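Local structure of DNA translocase coupling protein (Clostridium perfringens, 6O1W) at residues His131-Gly136 against Pro295-Gly300; Gly136-Gly141 against Gly277-Asp282; Ile145-Leu150 against Val232-Ala237; Cys299-Asp304 against Leu320-Gly325. The protein probably uses ATP binding and hydrolysis to move plasmid DNA in conjugation, as a membrane-anchored coupling protein of the FtsK/SpoIIIE family. All blocks are in the same frame, centred on the assembly; numbering follows the deposited sequence.

Contact 1: residues His131-Gly136 against Pro295-Gly300; sequences HILSAG and PVRICG
This is a parallel strand pair in the central sheet of the P-loop ATPase domain. Strand 132-135 runs into the predicted ATP-binding loop at G136, and strand 296-299 lies beside it, 11° from parallel. Five backbone bonds join them. At the N-terminal end of the pair V296 N reaches H131 O at 3.3 Å. V296 O in turn takes L133 N. In the middle I298 N gives to L133 O at 2.8 Å, almost along the C=O axis. A135 N meets I298 O also nearly along the C=O axis, with an N-H...O angle of 170°.

I132, S134, V296 and I298 share one face. I132, S134 and I298 pack on helix 142-155, V296 on strand 326-331. I132 and V296 lie alongside each other, with I132 CG1 3.8 Å from V296 CB. I132 CG2, anti to its backbone N, meets I298 CD1 at 3.8 Å. S134 OG bonds K142 O. On the other face A135, R297 and C299 touch helix 305-312, and L133 packs on V294. R297 bends at chi2 and crosses L133 obliquely, its CD 4.1 Å from L133 CD2. Its guanidinium bonds V311 O and V294 O. The pairing ends where G300 N donates to A135 O at 2.7 Å.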
loop_
_atom_site.group_PDB
_atom_site.type_symbol
_atom_site.label_atom_id
_atom_site.label_comp_id
_atom_site.label_asym_id
_atom_site.label_seq_id
_atom_site.Cartn_x
_atom_site.Cartn_y
_atom_site.Cartn_z
ATOM N N HIS A 131 8.206 5.431 7.403
ATOM C CA HIS A 131 7.311 6.115 6.470
ATOM C C HIS A 131 6.627 5.164 5.512
ATOM O O HIS A 131 7.184 4.122 5.150
ATOM C CB HIS A 131 8.036 7.256 5.734
ATOM C CG HIS A 131 8.856 8.110 6.647
ATOM N ND1 HIS A 131 8.274 8.840 7.677
ATOM C CD2 HIS A 131 10.197 8.274 6.700
ATOM C CE1 HIS A 131 9.275 9.440 8.302
ATOM N NE2 HIS A 131 10.452 9.129 7.755
ATOM N N ILE A 132 5.406 5.515 5.128
ATOM C CA ILE A 132 4.537 4.700 4.275
ATOM C C ILE A 132 4.011 5.519 3.096
ATOM O O ILE A 132 3.546 6.651 3.272
ATOM C CB ILE A 132 3.341 4.180 5.124
ATOM C CG1 ILE A 132 3.833 3.321 6.317
ATOM C CG2 ILE A 132 2.296 3.440 4.251
ATOM C CD1 ILE A 132 2.782 2.931 7.371
ATOM N N LEU A 133 4.031 4.917 1.920
ATOM C CA LEU A 133 3.448 5.521 0.737
ATOM C C LEU A 133 2.356 4.546 0.265
ATOM O O LEU A 133 2.629 3.344 0.054
ATOM C CB LEU A 133 4.520 5.732 -0.352
ATOM C CG LEU A 133 3.999 6.313 -1.704
ATOM C CD1 LEU A 133 3.917 7.811 -1.650
ATOM C CD2 LEU A 133 4.943 5.964 -2.854
ATOM N N SER A 134 1.131 5.051 0.130
ATOM C CA SER A 134 -0.016 4.256 -0.309
ATOM C C SER A 134 -0.507 4.825 -1.620
ATOM O O SER A 134 -0.883 6.000 -1.673
ATOM C CB SER A 134 -1.107 4.225 0.768
ATOM O OG SER A 134 -2.280 3.550 0.340
ATOM N N ALA A 135 -0.419 4.012 -2.702
ATOM C CA ALA A 135 -0.782 4.422 -4.041
ATOM C C ALA A 135 -1.920 3.617 -4.621
ATOM O O ALA A 135 -1.951 2.409 -4.476
ATOM C CB ALA A 135 0.420 4.360 -4.961
ATOM N N GLY A 136 -2.836 4.299 -5.289
ATOM C CA GLY A 136 -3.997 3.654 -5.887
ATOM C C GLY A 136 -4.938 4.633 -6.553
ATOM O O GLY A 136 -4.922 5.825 -6.231
ATOM N N PRO A 295 10.328 3.656 3.015
ATOM C CA PRO A 295 10.515 2.213 2.758
ATOM C C PRO A 295 9.264 1.370 2.537
ATOM O O PRO A 295 9.369 0.368 1.847
ATOM C CB PRO A 295 11.280 1.730 4.000
ATOM C CG PRO A 295 10.858 2.669 5.075
ATOM C CD PRO A 295 10.687 3.999 4.412
ATOM N N VAL A 296 8.118 1.717 3.162
ATOM C CA VAL A 296 6.910 0.914 3.002
ATOM C C VAL A 296 6.122 1.404 1.792
ATOM O O VAL A 296 5.809 2.593 1.710
ATOM C CB VAL A 296 6.010 0.913 4.271
ATOM C CG1 VAL A 296 4.760 0.079 4.039
ATOM C CG2 VAL A 296 6.765 0.422 5.508
ATOM N N ARG A 297 5.789 0.487 0.865
ATOM C CA ARG A 297 4.955 0.826 -0.284
ATOM C C ARG A 297 3.744 -0.064 -0.270
ATOM O O ARG A 297 3.844 -1.300 -0.155
ATOM C CB ARG A 297 5.679 0.657 -1.630
ATOM C CG ARG A 297 7.104 1.179 -1.675
ATOM C CD ARG A 297 7.197 2.694 -1.751
ATOM N NE ARG A 297 8.567 3.112 -1.458
ATOM C CZ ARG A 297 9.577 2.982 -2.308
ATOM N NH1 ARG A 297 9.372 2.500 -3.534
ATOM N NH2 ARG A 297 10.802 3.316 -1.942
ATOM N N ILE A 298 2.602 0.570 -0.401
ATOM C CA ILE A 298 1.322 -0.092 -0.523
ATOM C C ILE A 298 0.817 0.357 -1.887
ATOM O O ILE A 298 0.687 1.554 -2.124
ATOM C CB ILE A 298 0.361 0.183 0.662
ATOM C CG1 ILE A 298 0.940 -0.411 1.969
ATOM C CG2 ILE A 298 -0.994 -0.451 0.378
ATOM C CD1 ILE A 298 0.446 0.244 3.280
ATOM N N CYS A 299 0.627 -0.593 -2.814
ATOM C CA CYS A 299 0.224 -0.261 -4.174
ATOM C C CYS A 299 -1.018 -1.002 -4.649
ATOM O O CYS A 299 -1.090 -2.229 -4.557
ATOM C CB CYS A 299 1.389 -0.459 -5.134
ATOM S SG CYS A 299 1.155 0.335 -6.749
ATOM N N GLY A 300 -1.989 -0.240 -5.147
ATOM C CA GLY A 300 -3.216 -0.778 -5.709
ATOM C C GLY A 300 -2.966 -1.206 -7.141
ATOM O O GLY A 300 -1.843 -1.134 -7.640
#

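Contact 2: residues Gly136-Gly141 against Gly277-Asp282; sequences GETGSG and GVQRPD
G136 leaves the end of strand 132-135 and still pairs with strand 272-278. Its N donates to V278 O at 3.1 Å, nearly along the C=O axis, with an N-H...O angle of 159°. G136 O in turn receives the CA-H of Q279, one residue past V278, with 3.3 Å from Q279 CA to G136 O.

E137 opens a type II beta turn that ends at S140. E137 O is gripped twice, by S140 N at 3.1 Å and by S140 OG at 2.7 Å. T138 comes next and lies alongside Q279, both side chains pointing the same way. Q279 CG is anti to its backbone N and the chain runs on extended. This brings Q279 NE2 to 3.7 Å from T138 CB, while Q279 CG sits 3.9 Å from T138 N. The backbone N of Q279 is bonded to E235 OE1, which ties this corner to the loop after strand 229-233.

G139 has phi 92° at the third position of the turn, a conformation suited to glycine. S140 OG, with chi1 58°, also bonds K142 N and so links the turn to the start of helix 142-155. G141 completes the loop.

Strand, glycine-rich loop and helix make a P-loop (Walker A). ATP is seen at G139 and G141 in another structure of this protein. Q279 ends the neighbouring strand, and its position is consistent with that of the sensor residue of RecA-like ATPases.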
loop_
_atom_site.group_PDB
_atom_site.type_symbol
_atom_site.label_atom_id
_atom_site.label_comp_id
_atom_site.label_asym_id
_atom_site.label_seq_id
_atom_site.Cartn_x
_atom_site.Cartn_y
_atom_site.Cartn_z
ATOM N N GLY A 136 -2.836 4.299 -5.289
ATOM C CA GLY A 136 -3.997 3.654 -5.887
ATOM C C GLY A 136 -4.938 4.633 -6.553
ATOM O O GLY A 136 -4.922 5.825 -6.231
ATOM N N GLU A 137 -5.737 4.125 -7.517
ATOM C CA GLU A 137 -6.737 4.882 -8.268
ATOM C C GLU A 137 -7.855 5.317 -7.333
ATOM O O GLU A 137 -8.030 4.707 -6.283
ATOM C CB GLU A 137 -7.306 4.028 -9.424
ATOM C CG GLU A 137 -6.329 3.824 -10.577
ATOM C CD GLU A 137 -6.691 2.730 -11.572
ATOM O OE1 GLU A 137 -7.902 2.470 -11.770
ATOM O OE2 GLU A 137 -5.757 2.135 -12.163
ATOM N N THR A 138 -8.605 6.365 -7.684
ATOM C CA THR A 138 -9.670 6.829 -6.779
ATOM C C THR A 138 -10.736 5.709 -6.597
ATOM O O THR A 138 -11.094 5.036 -7.565
ATOM C CB THR A 138 -10.198 8.217 -7.179
ATOM O OG1 THR A 138 -10.975 8.753 -6.105
ATOM C CG2 THR A 138 -10.956 8.229 -8.508
ATOM N N GLY A 139 -11.086 5.439 -5.337
ATOM C CA GLY A 139 -12.019 4.376 -4.955
ATOM C C GLY A 139 -11.370 3.033 -4.635
ATOM O O GLY A 139 -12.063 2.107 -4.196
ATOM N N SER A 140 -10.027 2.915 -4.830
ATOM C CA SER A 140 -9.257 1.676 -4.587
ATOM C C SER A 140 -9.197 1.260 -3.129
ATOM O O SER A 140 -9.045 0.072 -2.847
ATOM C CB SER A 140 -7.821 1.829 -5.090
ATOM O OG SER A 140 -7.178 2.936 -4.464
ATOM N N GLY A 141 -9.218 2.238 -2.226
ATOM C CA GLY A 141 -9.049 2.002 -0.792
ATOM C C GLY A 141 -7.696 2.496 -0.303
ATOM O O GLY A 141 -7.365 2.342 0.876
ATOM N N GLY A 277 -0.398 9.495 0.696
ATOM C CA GLY A 277 -1.276 8.978 -0.344
ATOM C C GLY A 277 -0.905 9.567 -1.694
ATOM O O GLY A 277 -0.513 10.741 -1.789
ATOM N N VAL A 278 -0.981 8.738 -2.746
ATOM C CA VAL A 278 -0.721 9.132 -4.133
ATOM C C VAL A 278 -1.779 8.505 -5.051
ATOM O O VAL A 278 -1.924 7.282 -5.103
ATOM C CB VAL A 278 0.726 8.871 -4.645
ATOM C CG1 VAL A 278 1.698 9.924 -4.159
ATOM C CG2 VAL A 278 1.228 7.504 -4.246
ATOM N N GLN A 279 -2.509 9.333 -5.777
ATOM C CA GLN A 279 -3.523 8.805 -6.689
ATOM C C GLN A 279 -2.964 8.409 -8.084
ATOM O O GLN A 279 -3.397 7.403 -8.682
ATOM C CB GLN A 279 -4.661 9.810 -6.845
ATOM C CG GLN A 279 -5.882 9.207 -7.503
ATOM C CD GLN A 279 -6.783 10.294 -7.973
ATOM O OE1 GLN A 279 -6.779 10.659 -9.156
ATOM N NE2 GLN A 279 -7.550 10.849 -7.047
ATOM N N ARG A 280 -2.053 9.231 -8.597
ATOM C CA ARG A 280 -1.499 9.088 -9.927
ATOM C C ARG A 280 0.028 9.099 -9.832
ATOM O O ARG A 280 0.620 10.175 -9.714
ATOM C CB ARG A 280 -2.018 10.263 -10.802
ATOM C CG ARG A 280 -2.047 9.984 -12.301
ATOM C CD ARG A 280 -2.275 11.248 -13.132
ATOM N NE ARG A 280 -1.351 12.322 -12.771
ATOM C CZ ARG A 280 -0.112 12.447 -13.235
ATOM N NH1 ARG A 280 0.354 11.595 -14.140
ATOM N NH2 ARG A 280 0.659 13.444 -12.822
ATOM N N PRO A 281 0.684 7.911 -9.807
ATOM C CA PRO A 281 2.152 7.883 -9.718
ATOM C C PRO A 281 2.764 8.577 -10.932
ATOM O O PRO A 281 2.298 8.403 -12.048
ATOM C CB PRO A 281 2.479 6.388 -9.689
ATOM C CG PRO A 281 1.191 5.736 -9.260
ATOM C CD PRO A 281 0.142 6.547 -9.912
ATOM N N ASP A 282 3.736 9.436 -10.667
ATOM C CA ASP A 282 4.441 10.269 -11.624
ATOM C C ASP A 282 5.797 10.469 -10.995
ATOM O O ASP A 282 5.849 10.719 -9.792
ATOM C CB ASP A 282 3.682 11.617 -11.731
ATOM C CG ASP A 282 4.192 12.649 -12.730
ATOM O OD1 ASP A 282 5.431 12.854 -12.804
ATOM O OD2 ASP A 282 3.356 13.285 -13.403
#

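Contact 3: residues Ile145-Leu150 against Val232-Ala237; sequences ILRCIL and VIDELA
This is buried helix-on-sheet packing, with one charged pair at its edge. Helix 142-155, which follows the P-loop, lies over the end of strand 229-233. The sequence VIDEL at the end of that strand fits a Walker B motif.

V232 faces the helix. Its CG1, anti to the backbone N, is 4.2 Å from L146 CB. Its CG2 meets L150 CD1 at 4.1 Å, where the two side chains cross obliquely. L146 CD1 also lies 4.2 Å from I233 O.

R147, the residue after L146, stretches out from CG to NE and reaches D234. R147 NH2 is 3.6 Å from D234 OD1, with the two flat groups turned 41° apart. The oxygen lies well out of the guanidinium plane, so this salt bridge rests on charge and no N-H points at it. R147 NH2 spends a bond on E170 O instead, and the guanidinium makes a cation-pi contact with F171. D234 OD1 has a weak bond to S143 OG of the predicted ATP site.

E235 OE2 caps A237 N at 2.8 Å. With R147 close and K166 a more distant, weak ion-pair partner, the D234 carboxylate is probably kept ionised beside the nucleotide site.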
loop_
_atom_site.group_PDB
_atom_site.type_symbol
_atom_site.label_atom_id
_atom_site.label_comp_id
_atom_site.label_asym_id
_atom_site.label_seq_id
_atom_site.Cartn_x
_atom_site.Cartn_y
_atom_site.Cartn_z
ATOM N N ILE A 145 -6.754 2.975 3.945
ATOM C CA ILE A 145 -5.591 2.361 4.626
ATOM C C ILE A 145 -4.910 3.379 5.522
ATOM O O ILE A 145 -4.602 3.059 6.657
ATOM C CB ILE A 145 -4.561 1.783 3.600
ATOM C CG1 ILE A 145 -5.142 0.583 2.841
ATOM C CG2 ILE A 145 -3.231 1.390 4.295
ATOM C CD1 ILE A 145 -4.321 0.191 1.610
ATOM N N LEU A 146 -4.639 4.588 4.996
ATOM C CA LEU A 146 -3.983 5.661 5.738
ATOM C C LEU A 146 -4.778 6.075 6.975
ATOM O O LEU A 146 -4.177 6.302 8.005
ATOM C CB LEU A 146 -3.763 6.877 4.812
ATOM C CG LEU A 146 -2.858 6.627 3.590
ATOM C CD1 LEU A 146 -2.653 7.901 2.819
ATOM C CD2 LEU A 146 -1.506 6.034 4.004
ATOM N N ARG A 147 -6.130 6.162 6.868
ATOM C CA ARG A 147 -7.017 6.531 7.988
ATOM C C ARG A 147 -7.081 5.412 9.040
ATOM O O ARG A 147 -7.226 5.707 10.222
ATOM C CB ARG A 147 -8.411 6.927 7.493
ATOM C CG ARG A 147 -8.398 8.236 6.696
ATOM C CD ARG A 147 -9.790 8.607 6.223
ATOM N NE ARG A 147 -9.738 9.725 5.280
ATOM C CZ ARG A 147 -9.818 9.602 3.958
ATOM N NH1 ARG A 147 -9.984 8.407 3.402
ATOM N NH2 ARG A 147 -9.750 10.674 3.180
ATOM N N CYS A 148 -6.945 4.145 8.600
ATOM C CA CYS A 148 -6.875 2.948 9.460
ATOM C C CYS A 148 -5.576 2.975 10.283
ATOM O O CYS A 148 -5.596 2.682 11.466
ATOM C CB CYS A 148 -6.942 1.687 8.604
ATOM S SG CYS A 148 -7.077 0.171 9.563
ATOM N N ILE A 149 -4.446 3.304 9.646
ATOM C CA ILE A 149 -3.132 3.454 10.301
ATOM C C ILE A 149 -3.227 4.605 11.321
ATOM O O ILE A 149 -2.782 4.450 12.448
ATOM C CB ILE A 149 -2.021 3.732 9.253
ATOM C CG1 ILE A 149 -1.768 2.456 8.387
ATOM C CG2 ILE A 149 -0.702 4.222 9.955
ATOM C CD1 ILE A 149 -1.023 2.718 7.138
ATOM N N LEU A 150 -3.821 5.750 10.909
ATOM C CA LEU A 150 -4.001 6.938 11.743
ATOM C C LEU A 150 -4.767 6.598 13.013
ATOM O O LEU A 150 -4.335 6.984 14.093
ATOM C CB LEU A 150 -4.741 8.031 10.937
ATOM C CG LEU A 150 -5.194 9.298 11.676
ATOM C CD1 LEU A 150 -3.961 10.059 12.319
ATOM C CD2 LEU A 150 -5.984 10.217 10.726
ATOM N N VAL A 232 -0.254 12.796 8.077
ATOM C CA VAL A 232 -0.982 12.125 7.006
ATOM C C VAL A 232 -1.127 13.102 5.872
ATOM O O VAL A 232 -1.695 14.172 6.060
ATOM C CB VAL A 232 -2.357 11.559 7.468
ATOM C CG1 VAL A 232 -3.033 10.752 6.341
ATOM C CG2 VAL A 232 -2.210 10.706 8.718
ATOM N N ILE A 233 -0.584 12.754 4.714
ATOM C CA ILE A 233 -0.665 13.606 3.536
ATOM C C ILE A 233 -1.608 12.856 2.616
ATOM O O ILE A 233 -1.257 11.798 2.084
ATOM C CB ILE A 233 0.762 13.836 2.940
ATOM C CG1 ILE A 233 1.678 14.603 3.956
ATOM C CG2 ILE A 233 0.702 14.510 1.568
ATOM C CD1 ILE A 233 3.172 14.546 3.654
ATOM N N ASP A 234 -2.825 13.377 2.468
ATOM C CA ASP A 234 -3.858 12.762 1.629
ATOM C C ASP A 234 -3.423 12.639 0.179
ATOM O O ASP A 234 -3.693 11.615 -0.444
ATOM C CB ASP A 234 -5.177 13.544 1.712
ATOM C CG ASP A 234 -6.315 12.844 0.976
ATOM O OD1 ASP A 234 -6.832 11.819 1.507
ATOM O OD2 ASP A 234 -6.673 13.301 -0.135
ATOM N N GLU A 235 -2.726 13.663 -0.361
ATOM C CA GLU A 235 -2.306 13.595 -1.749
ATOM C C GLU A 235 -0.979 14.270 -1.913
ATOM O O GLU A 235 -0.892 15.499 -1.762
ATOM C CB GLU A 235 -3.410 14.163 -2.688
ATOM C CG GLU A 235 -3.047 14.201 -4.175
ATOM C CD GLU A 235 -2.460 12.905 -4.710
ATOM O OE1 GLU A 235 -3.196 11.889 -4.764
ATOM O OE2 GLU A 235 -1.248 12.897 -5.030
ATOM N N LEU A 236 0.067 13.472 -2.214
ATOM C CA LEU A 236 1.435 13.971 -2.399
ATOM C C LEU A 236 1.543 14.972 -3.561
ATOM O O LEU A 236 2.340 15.905 -3.457
ATOM C CB LEU A 236 2.442 12.820 -2.586
ATOM C CG LEU A 236 3.960 13.134 -2.522
ATOM C CD1 LEU A 236 4.365 13.829 -1.238
ATOM C CD2 LEU A 236 4.771 11.886 -2.707
ATOM N N ALA A 237 0.730 14.809 -4.634
ATOM C CA ALA A 237 0.742 15.730 -5.789
ATOM C C ALA A 237 0.460 17.190 -5.391
ATOM O O ALA A 237 1.018 18.087 -6.003
ATOM C CB ALA A 237 -0.235 15.274 -6.865
#

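Contact 4: residues Cys299-Asp304 against Leu320-Gly325; sequences CGRFAD and LPEVKG
R301 has CG anti to its backbone N (chi1 -176°) and stays extended to NE, which carries its guanidinium to the backbone of L320. L320 CG and E322 CG are each anti to the carbonyl carbon of their own residue. The contact joins the loops before and after helix 305-312, at one end of the mixed sheet's strands in the ATPase domain and close to the P-loop.

R301 NE donates to L320 O at 3.1 Å. The N-H...O angle is only 132°, so the bond is weak, although the oxygen lies at the guanidinium edge, in its plane. R301 CD is also near, 3.3 Å from L320 O. Nearer the backbone, R301 CB and L320 CB meet at 4.2 Å. L320 CD1 packs on the backbone of 299-301 and comes within 3.8 Å of R301 N. Beyond the two loops, L320 rests on L328 and Q337 of the adjoining strands.

E322 comes over one face of the guanidinium. Its CG is 3.8 Å from R301 NE, offset toward the rim. Carboxylate and guanidinium are stacked with 18° between their planes. The opposite charges probably attract at long range, with no N-H aimed at the oxygen. E322 is the centre of an inverse gamma turn, in which V323 N bonds weakly to P321 O.

F302 points away from 320-325, and its ring touches E137 and P281. This places the loop 300-304 against the P-loop. The opposite charges come no closer than R301 NH1 to E322 OE2, at 4.3 Å.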
loop_
_atom_site.group_PDB
_atom_site.type_symbol
_atom_site.label_atom_id
_atom_site.label_comp_id
_atom_site.label_asym_id
_atom_site.label_seq_id
_atom_site.Cartn_x
_atom_site.Cartn_y
_atom_site.Cartn_z
ATOM N N CYS A 299 0.627 -0.593 -2.814
ATOM C CA CYS A 299 0.224 -0.261 -4.174
ATOM C C CYS A 299 -1.018 -1.002 -4.649
ATOM O O CYS A 299 -1.090 -2.229 -4.557
ATOM C CB CYS A 299 1.389 -0.459 -5.134
ATOM S SG CYS A 299 1.155 0.335 -6.749
ATOM N N GLY A 300 -1.989 -0.240 -5.147
ATOM C CA GLY A 300 -3.216 -0.778 -5.709
ATOM C C GLY A 300 -2.966 -1.206 -7.141
ATOM O O GLY A 300 -1.843 -1.134 -7.640
ATOM N N ARG A 301 -4.006 -1.666 -7.798
ATOM C CA ARG A 301 -3.922 -2.131 -9.173
ATOM C C ARG A 301 -3.759 -0.956 -10.139
ATOM O O ARG A 301 -4.508 -0.006 -10.053
ATOM C CB ARG A 301 -5.186 -2.939 -9.517
ATOM C CG ARG A 301 -5.105 -3.538 -10.922
ATOM C CD ARG A 301 -6.243 -4.496 -11.208
ATOM N NE ARG A 301 -6.057 -5.122 -12.518
ATOM C CZ ARG A 301 -6.414 -4.569 -13.672
ATOM N NH1 ARG A 301 -7.021 -3.386 -13.691
ATOM N NH2 ARG A 301 -6.181 -5.198 -14.814
ATOM N N PHE A 302 -2.777 -1.017 -11.025
ATOM C CA PHE A 302 -2.578 -0.052 -12.113
ATOM C C PHE A 302 -2.282 -0.909 -13.362
ATOM O O PHE A 302 -1.323 -1.683 -13.345
ATOM C CB PHE A 302 -1.377 0.895 -11.851
ATOM C CG PHE A 302 -1.567 1.905 -10.741
ATOM C CD1 PHE A 302 -2.329 3.051 -10.945
ATOM C CD2 PHE A 302 -0.991 1.706 -9.494
ATOM C CE1 PHE A 302 -2.488 3.994 -9.929
ATOM C CE2 PHE A 302 -1.141 2.656 -8.477
ATOM C CZ PHE A 302 -1.886 3.791 -8.701
ATOM N N ALA A 303 -3.102 -0.791 -14.418
ATOM C CA ALA A 303 -2.899 -1.540 -15.670
ATOM C C ALA A 303 -1.623 -1.102 -16.395
ATOM O O ALA A 303 -1.023 -1.905 -17.095
ATOM C CB ALA A 303 -4.104 -1.395 -16.579
ATOM N N ASP A 304 -1.176 0.144 -16.168
ATOM C CA ASP A 304 0.038 0.704 -16.762
ATOM C C ASP A 304 1.305 0.278 -15.991
ATOM O O ASP A 304 1.423 0.521 -14.785
ATOM C CB ASP A 304 -0.079 2.243 -16.844
ATOM C CG ASP A 304 1.048 2.969 -17.576
ATOM O OD1 ASP A 304 1.912 2.285 -18.184
ATOM O OD2 ASP A 304 1.066 4.225 -17.544
ATOM N N LEU A 320 -2.488 -7.696 -10.395
ATOM C CA LEU A 320 -3.469 -7.890 -9.331
ATOM C C LEU A 320 -4.869 -8.235 -9.855
ATOM O O LEU A 320 -5.260 -7.658 -10.858
ATOM C CB LEU A 320 -3.573 -6.621 -8.459
ATOM C CG LEU A 320 -2.490 -6.407 -7.378
ATOM C CD1 LEU A 320 -2.663 -5.023 -6.736
ATOM C CD2 LEU A 320 -2.549 -7.504 -6.309
ATOM N N PRO A 321 -5.661 -9.088 -9.160
ATOM C CA PRO A 321 -7.055 -9.274 -9.571
ATOM C C PRO A 321 -7.864 -8.021 -9.213
ATOM O O PRO A 321 -7.504 -7.298 -8.269
ATOM C CB PRO A 321 -7.515 -10.465 -8.726
ATOM C CG PRO A 321 -6.695 -10.403 -7.508
ATOM C CD PRO A 321 -5.363 -9.843 -7.922
ATOM N N GLU A 322 -8.972 -7.789 -9.949
ATOM C CA GLU A 322 -9.872 -6.644 -9.759
ATOM C C GLU A 322 -10.807 -6.837 -8.577
ATOM O O GLU A 322 -12.013 -7.016 -8.753
ATOM C CB GLU A 322 -10.645 -6.337 -11.051
ATOM C CG GLU A 322 -9.785 -5.657 -12.103
ATOM C CD GLU A 322 -10.521 -5.388 -13.397
ATOM O OE1 GLU A 322 -10.382 -6.205 -14.336
ATOM O OE2 GLU A 322 -11.249 -4.369 -13.471
ATOM N N VAL A 323 -10.230 -6.798 -7.363
ATOM C CA VAL A 323 -10.910 -6.951 -6.078
ATOM C C VAL A 323 -10.701 -5.641 -5.309
ATOM O O VAL A 323 -9.557 -5.184 -5.174
ATOM C CB VAL A 323 -10.306 -8.152 -5.287
ATOM C CG1 VAL A 323 -10.916 -8.286 -3.891
ATOM C CG2 VAL A 323 -10.426 -9.456 -6.065
ATOM N N LYS A 324 -11.787 -5.051 -4.791
ATOM C CA LYS A 324 -11.680 -3.832 -3.997
ATOM C C LYS A 324 -10.938 -4.130 -2.687
ATOM O O LYS A 324 -11.252 -5.114 -1.987
ATOM C CB LYS A 324 -13.063 -3.205 -3.715
ATOM C CG LYS A 324 -12.972 -1.719 -3.357
ATOM C CD LYS A 324 -14.341 -1.121 -3.017
ATOM C CE LYS A 324 -14.250 0.245 -2.369
ATOM N NZ LYS A 324 -13.636 0.195 -1.010
ATOM N N GLY A 325 -9.957 -3.276 -2.388
ATOM C CA GLY A 325 -9.135 -3.391 -1.192
ATOM C C GLY A 325 -7.985 -4.373 -1.317
ATOM O O GLY A 325 -7.296 -4.641 -0.331
#

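Overall arrangement
From the N terminus, strand 132-135 opens a long loop, which contact 1 closes at strand 296-299. The P-loop follows at once and opens the loop of contact 2, which closes at 277-282, within that span. Helix 142-155 then opens the loop of contact 3, closed at 232-237 inside that of contact 2. The three are thus nested, and they tie neighbouring strands 296-299, 132-135, 272-278 and 229-233 to the P-loop and its helix. Contact 4 starts on C299 and G300, where contact 1 ends, and closes a short loop around helix 305-312. F302 of contact 4 packs on G136, shared by contacts 1 and 2. Contacts 3 and 4 do not touch.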